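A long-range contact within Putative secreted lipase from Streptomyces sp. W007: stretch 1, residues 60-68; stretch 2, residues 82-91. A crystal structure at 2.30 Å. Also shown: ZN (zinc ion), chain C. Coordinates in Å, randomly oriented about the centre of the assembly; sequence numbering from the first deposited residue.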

ATOM      1  N   VAL A  60       9.808  -8.191  -7.444  1.00 46.17           N
ATOM      2  CA  VAL A  60       9.235  -7.093  -6.639  1.00 43.10           C
ATOM      3  C   VAL A  60       9.750  -5.749  -7.176  1.00 41.34           C
ATOM      4  O   VAL A  60      10.893  -5.637  -7.604  1.00 42.77           O
ATOM      5  CB  VAL A  60       9.586  -7.268  -5.140  1.00 41.87           C
ATOM      6  CG1 VAL A  60       8.972  -6.160  -4.288  1.00 42.65           C
ATOM      7  CG2 VAL A  60       9.141  -8.637  -4.649  1.00 41.20           C
ATOM      8  N   PHE A  61       8.882  -4.751  -7.194  1.00 38.56           N
ATOM      9  CA  PHE A  61       9.223  -3.403  -7.637  1.00 39.52           C
ATOM     10  C   PHE A  61       8.605  -2.413  -6.666  1.00 39.61           C
ATOM     11  O   PHE A  61       7.539  -2.692  -6.105  1.00 38.25           O
ATOM     12  CB  PHE A  61       8.690  -3.142  -9.043  1.00 43.34           C
ATOM     13  CG  PHE A  61       9.339  -3.993 -10.092  1.00 47.43           C
ATOM     14  CD1 PHE A  61       8.885  -5.288 -10.336  1.00 48.21           C
ATOM     15  CD2 PHE A  61      10.434  -3.511 -10.823  1.00 48.16           C
ATOM     16  CE1 PHE A  61       9.501  -6.083 -11.285  1.00 49.16           C
ATOM     17  CE2 PHE A  61      11.048  -4.306 -11.773  1.00 48.28           C
ATOM     18  CZ  PHE A  61      10.579  -5.591 -12.007  1.00 49.16           C
ATOM     19  N   SER A  62       9.276  -1.284  -6.445  1.00 39.16           N
ATOM     20  CA  SER A  62       8.775  -0.252  -5.529  1.00 38.01           C
ATOM     21  C   SER A  62       9.055   1.122  -6.093  1.00 39.62           C
ATOM     22  O   SER A  62      10.156   1.373  -6.555  1.00 42.21           O
ATOM     23  CB  SER A  62       9.445  -0.401  -4.173  1.00 38.47           C
ATOM     24  OG  SER A  62      10.842  -0.169  -4.270  1.00 37.27           O
ATOM     25  N   LEU A  63       8.060   2.002  -6.071  1.00 41.42           N
ATOM     26  CA  LEU A  63       8.201   3.357  -6.628  1.00 41.27           C
ATOM     27  C   LEU A  63       8.257   4.422  -5.562  1.00 39.81           C
ATOM     28  O   LEU A  63       7.734   4.244  -4.450  1.00 39.52           O
ATOM     29  CB  LEU A  63       7.017   3.700  -7.548  1.00 46.09           C
ATOM     30  CG  LEU A  63       5.726   4.323  -6.959  1.00 47.25           C
ATOM     31  CD1 LEU A  63       4.805   4.859  -8.046  1.00 48.55           C
ATOM     32  CD2 LEU A  63       4.980   3.325  -6.082  1.00 47.91           C
ATOM     33  N   ASP A  64       8.818   5.562  -5.951  1.00 39.99           N
ATOM     34  CA  ASP A  64       8.710   6.807  -5.202  1.00 38.09           C
ATOM     35  C   ASP A  64       7.560   7.606  -5.799  1.00 36.55           C
ATOM     36  O   ASP A  64       7.446   7.655  -6.991  1.00 38.21           O
ATOM     37  CB  ASP A  64       9.997   7.625  -5.378  1.00 40.06           C
ATOM     38  CG  ASP A  64      10.958   7.503  -4.221  1.00 38.02           C
ATOM     39  OD1 ASP A  64      10.749   6.718  -3.275  1.00 38.58           O
ATOM     40  OD2 ASP A  64      11.941   8.263  -4.247  1.00 36.18           O
ATOM     41  N   TYR A  65       6.764   8.297  -4.990  1.00 36.63           N
ATOM     42  CA  TYR A  65       5.604   9.060  -5.493  1.00 36.04           C
ATOM     43  C   TYR A  65       5.363  10.219  -4.547  1.00 35.02           C
ATOM     44  O   TYR A  65       5.653  10.084  -3.372  1.00 36.27           O
ATOM     45  CB  TYR A  65       4.338   8.175  -5.635  1.00 36.95           C
ATOM     46  CG  TYR A  65       3.618   7.818  -4.341  1.00 35.50           C
ATOM     47  CD1 TYR A  65       2.771   8.730  -3.714  1.00 35.20           C
ATOM     48  CD2 TYR A  65       3.779   6.573  -3.750  1.00 34.67           C
ATOM     49  CE1 TYR A  65       2.112   8.420  -2.538  1.00 35.07           C
ATOM     50  CE2 TYR A  65       3.124   6.254  -2.570  1.00 34.88           C
ATOM     51  CZ  TYR A  65       2.285   7.183  -1.966  1.00 34.88           C
ATOM     52  OH  TYR A  65       1.618   6.904  -0.785  1.00 36.21           O
ATOM     53  N   GLY A  66       4.842  11.343  -5.048  1.00 33.35           N
ATOM     54  CA  GLY A  66       4.489  12.481  -4.208  1.00 33.23           C
ATOM     55  C   GLY A  66       5.699  13.213  -3.669  1.00 36.53           C
ATOM     56  O   GLY A  66       5.613  13.850  -2.613  1.00 35.67           O
ATOM     57  N   GLN A  67       6.826  13.139  -4.384  1.00 36.49           N
ATOM     58  CA  GLN A  67       8.028  13.854  -3.951  1.00 39.87           C
ATOM     59  C   GLN A  67       7.784  15.356  -3.957  1.00 40.47           C
ATOM     60  O   GLN A  67       7.090  15.853  -4.816  1.00 36.82           O
ATOM     61  CB  GLN A  67       9.219  13.558  -4.837  1.00 41.59           C
ATOM     62  CG  GLN A  67       9.599  12.094  -4.901  1.00 39.45           C
ATOM     63  CD  GLN A  67       9.098  11.439  -6.169  1.00 40.93           C
ATOM     64  OE1 GLN A  67       7.915  11.561  -6.515  1.00 38.52           O
ATOM     65  NE2 GLN A  67       9.978  10.721  -6.861  1.00 40.57           N
ATOM     66  N   LEU A  68       8.335  16.058  -2.972  1.00 44.44           N
ATOM     67  CA  LEU A  68       8.297  17.520  -2.937  1.00 46.94           C
ATOM     68  C   LEU A  68       9.745  18.028  -3.057  1.00 45.61           C
ATOM     69  O   LEU A  68      10.611  17.566  -2.308  1.00 41.12           O
ATOM     70  CB  LEU A  68       7.638  18.018  -1.643  1.00 51.10           C
ATOM     71  CG  LEU A  68       6.716  19.235  -1.770  1.00 57.99           C
ATOM     72  CD1 LEU A  68       5.558  18.995  -2.743  1.00 59.31           C
ATOM     73  CD2 LEU A  68       6.187  19.603  -0.390  1.00 60.71           C
TER
HETATM   74 ZN    ZN C 302      12.917   9.074  -2.906  1.00 40.43          ZN
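Stretch 2, residues 82-91: KSAEQLDVFV

Two hydrogen bonds, both made by the carboxamide of Gln86, fasten stretch 2 to the loop of stretch 1. The backbone amide of Gly66 donates to the side-chain oxygen of Gln86, with Gly66 N to Gln86 OE1 at 2.9 Å and an N-H...O angle of 164°. The nitrogen of the same carboxamide donates in turn to the side chain of Gln67, with Gln86 NE2 to Gln67 OE1 at 3.0 Å and an angle of 167°. Both bonds are short and nearly straight, so one amide group serves as acceptor and donor to consecutive residues of the loop. Gln86 can do this because its CA-to-CB bond points toward stretch 1 and its side chain is extended at chi2 (chi1 m, chi2 t). Gln67 starts out sideways, but its end comes nearer to the helix and completes the pair.

Stretch 2 is helical over its whole length, 82-91, within a helix that extends beyond it in both directions; successive i to i+4 backbone hydrogen bonds run from Gln86 N to Lys82 O through Val91 N to Leu87 O. Stretch 1 enters as a strand already under way at Val60 and passes into a loop that includes Gly66 and Gln67. The strand and helix axes run in roughly opposite senses, with a crossing angle of 149° and a closest approach of 9.7 Å. The register follows from this: Phe61 lies nearest Val91 (CA to CA, 9.2 Å), Leu63 nearest Phe90 (CA to CA, 7.1 Å) and Gly66 nearest Ser83 (CA to CA, 5.3 Å). The backbones thus draw together toward the loop, where the polar contacts form.

One helical turn before Gln86, Ser83 fits against Tyr65 and Gly66. Its hydroxyl lies at the edge of the Tyr65 ring, with Ser83 OG 3.3 Å from Tyr65 CD1, and also approaches the glycine backbone, with Ser83 OG 3.4 Å from Gly66 CA. Gly66 N is close to this hydroxyl as well, but the angle is poor and the amide is directed to Gln86 instead. Gly66 has a positive phi of 72°, a conformation that favours glycine, and an ideally placed CB would lie a tight 3.1 Å from Ser83 OG.

Away from the polar cluster the contact becomes apolar and centres on Leu63 and Phe90, which point toward each other's stretch. Leu63 CB sits over one face of the Phe90 ring, 3.5 Å from the ring centroid and 8° off its normal, a CH-pi contact; its closest ring atom is Phe90 CD1, at 3.6 Å. Farther along the same side chain, Leu63 CD1 reaches the helix backbone at Leu87 CA, 3.7 Å away. Phe61 CB meets the edge of the Phe90 ring, 3.9 Å from Phe90 CE2, while the end of the Phe61 side chain leads away from the helix. Together the two stretches bury 423 Å².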

ATOM      1  N   LYS A  82      -1.938  13.412  -8.841  1.00 50.34           N
ATOM      2  CA  LYS A  82      -0.629  13.323  -9.521  1.00 49.02           C
ATOM      3  C   LYS A  82       0.123  12.058  -9.104  1.00 44.06           C
ATOM      4  O   LYS A  82       0.771  11.403  -9.932  1.00 41.67           O
ATOM      5  CB  LYS A  82       0.269  14.535  -9.223  1.00 54.70           C
ATOM      6  CG  LYS A  82      -0.304  15.902  -9.566  1.00 61.89           C
ATOM      7  CD  LYS A  82      -0.588  16.069 -11.046  1.00 67.53           C
ATOM      8  CE  LYS A  82      -1.124  17.462 -11.311  1.00 72.15           C
ATOM      9  NZ  LYS A  82      -1.269  17.704 -12.768  1.00 75.40           N
ATOM     10  N   SER A  83       0.049  11.722  -7.820  1.00 39.00           N
ATOM     11  CA  SER A  83       0.697  10.498  -7.334  1.00 38.94           C
ATOM     12  C   SER A  83       0.156   9.234  -8.028  1.00 38.82           C
ATOM     13  O   SER A  83       0.926   8.326  -8.401  1.00 37.12           O
ATOM     14  CB  SER A  83       0.575  10.389  -5.817  1.00 38.23           C
ATOM     15  OG  SER A  83       1.390  11.361  -5.171  1.00 36.71           O
ATOM     16  N   ALA A  84      -1.158   9.190  -8.213  1.00 38.12           N
ATOM     17  CA  ALA A  84      -1.796   8.093  -8.934  1.00 40.51           C
ATOM     18  C   ALA A  84      -1.333   8.017 -10.382  1.00 39.93           C
ATOM     19  O   ALA A  84      -1.236   6.921 -10.928  1.00 38.57           O
ATOM     20  CB  ALA A  84      -3.316   8.220  -8.866  1.00 41.70           C
ATOM     21  N   GLU A  85      -1.047   9.165 -11.000  1.00 43.75           N
ATOM     22  CA  GLU A  85      -0.501   9.176 -12.362  1.00 47.13           C
ATOM     23  C   GLU A  85       0.916   8.637 -12.390  1.00 44.16           C
ATOM     24  O   GLU A  85       1.264   7.900 -13.307  1.00 46.10           O
ATOM     25  CB  GLU A  85      -0.581  10.566 -13.015  1.00 53.14           C
ATOM     26  CG  GLU A  85       0.041  10.694 -14.421  1.00 59.70           C
ATOM     27  CD  GLU A  85      -0.388   9.611 -15.437  1.00 66.34           C
ATOM     28  OE1 GLU A  85      -1.559   9.144 -15.405  1.00 68.68           O
ATOM     29  OE2 GLU A  85       0.460   9.226 -16.286  1.00 67.31           O
ATOM     30  N   GLN A  86       1.731   8.961 -11.385  1.00 45.11           N
ATOM     31  CA  GLN A  86       3.087   8.358 -11.286  1.00 44.47           C
ATOM     32  C   GLN A  86       3.018   6.831 -11.186  1.00 44.72           C
ATOM     33  O   GLN A  86       3.827   6.110 -11.787  1.00 46.53           O
ATOM     34  CB  GLN A  86       3.849   8.891 -10.077  1.00 44.15           C
ATOM     35  CG  GLN A  86       4.195  10.356 -10.132  1.00 44.16           C
ATOM     36  CD  GLN A  86       4.816  10.814  -8.839  1.00 46.43           C
ATOM     37  OE1 GLN A  86       4.128  11.085  -7.861  1.00 46.96           O
ATOM     38  NE2 GLN A  86       6.129  10.897  -8.823  1.00 51.22           N
ATOM     39  N   LEU A  87       2.048   6.357 -10.407  1.00 45.23           N
ATOM     40  CA  LEU A  87       1.800   4.924 -10.240  1.00 45.85           C
ATOM     41  C   LEU A  87       1.419   4.286 -11.580  1.00 47.04           C
ATOM     42  O   LEU A  87       1.924   3.208 -11.924  1.00 41.80           O
ATOM     43  CB  LEU A  87       0.700   4.690  -9.186  1.00 45.92           C
ATOM     44  CG  LEU A  87       0.207   3.257  -8.985  1.00 44.68           C
ATOM     45  CD1 LEU A  87       1.334   2.375  -8.484  1.00 44.23           C
ATOM     46  CD2 LEU A  87      -0.986   3.213  -8.038  1.00 45.01           C
ATOM     47  N   ASP A  88       0.541   4.973 -12.318  1.00 49.98           N
ATOM     48  CA  ASP A  88       0.132   4.579 -13.677  1.00 50.81           C
ATOM     49  C   ASP A  88       1.335   4.319 -14.588  1.00 50.44           C
ATOM     50  O   ASP A  88       1.495   3.195 -15.098  1.00 52.35           O
ATOM     51  CB  ASP A  88      -0.799   5.651 -14.278  1.00 54.86           C
ATOM     52  CG  ASP A  88      -1.501   5.206 -15.565  1.00 56.52           C
ATOM     53  OD1 ASP A  88      -1.224   4.102 -16.107  1.00 59.06           O
ATOM     54  OD2 ASP A  88      -2.344   6.003 -16.027  1.00 56.06           O
ATOM     55  N   VAL A  89       2.179   5.342 -14.759  1.00 49.98           N
ATOM     56  CA  VAL A  89       3.432   5.231 -15.549  1.00 49.19           C
ATOM     57  C   VAL A  89       4.322   4.090 -15.030  1.00 47.11           C
ATOM     58  O   VAL A  89       4.867   3.294 -15.814  1.00 47.89           O
ATOM     59  CB  VAL A  89       4.232   6.562 -15.530  1.00 50.74           C
ATOM     60  CG1 VAL A  89       5.651   6.383 -16.066  1.00 47.85           C
ATOM     61  CG2 VAL A  89       3.495   7.643 -16.315  1.00 49.40           C
ATOM     62  N   PHE A  90       4.455   4.000 -13.709  1.00 47.46           N
ATOM     63  CA  PHE A  90       5.324   2.981 -13.101  1.00 46.43           C
ATOM     64  C   PHE A  90       4.838   1.544 -13.366  1.00 45.13           C
ATOM     65  O   PHE A  90       5.650   0.671 -13.687  1.00 49.94           O
ATOM     66  CB  PHE A  90       5.494   3.243 -11.602  1.00 44.38           C
ATOM     67  CG  PHE A  90       6.533   2.375 -10.946  1.00 43.83           C
ATOM     68  CD1 PHE A  90       7.862   2.746 -10.944  1.00 42.19           C
ATOM     69  CD2 PHE A  90       6.173   1.176 -10.325  1.00 44.53           C
ATOM     70  CE1 PHE A  90       8.821   1.953 -10.334  1.00 42.43           C
ATOM     71  CE2 PHE A  90       7.122   0.385  -9.708  1.00 42.85           C
ATOM     72  CZ  PHE A  90       8.454   0.775  -9.714  1.00 43.98           C
ATOM     73  N   VAL A  91       3.534   1.295 -13.237  1.00 46.42           N
ATOM     74  CA  VAL A  91       2.988  -0.041 -13.525  1.00 51.50           C
ATOM     75  C   VAL A  91       3.187  -0.410 -15.009  1.00 50.64           C
ATOM     76  O   VAL A  91       3.583  -1.532 -15.309  1.00 50.45           O
ATOM     77  CB  VAL A  91       1.496  -0.191 -13.122  1.00 53.60           C
ATOM     78  CG1 VAL A  91       0.929  -1.530 -13.601  1.00 55.44           C
ATOM     79  CG2 VAL A  91       1.325  -0.087 -11.612  1.00 53.43           C
TER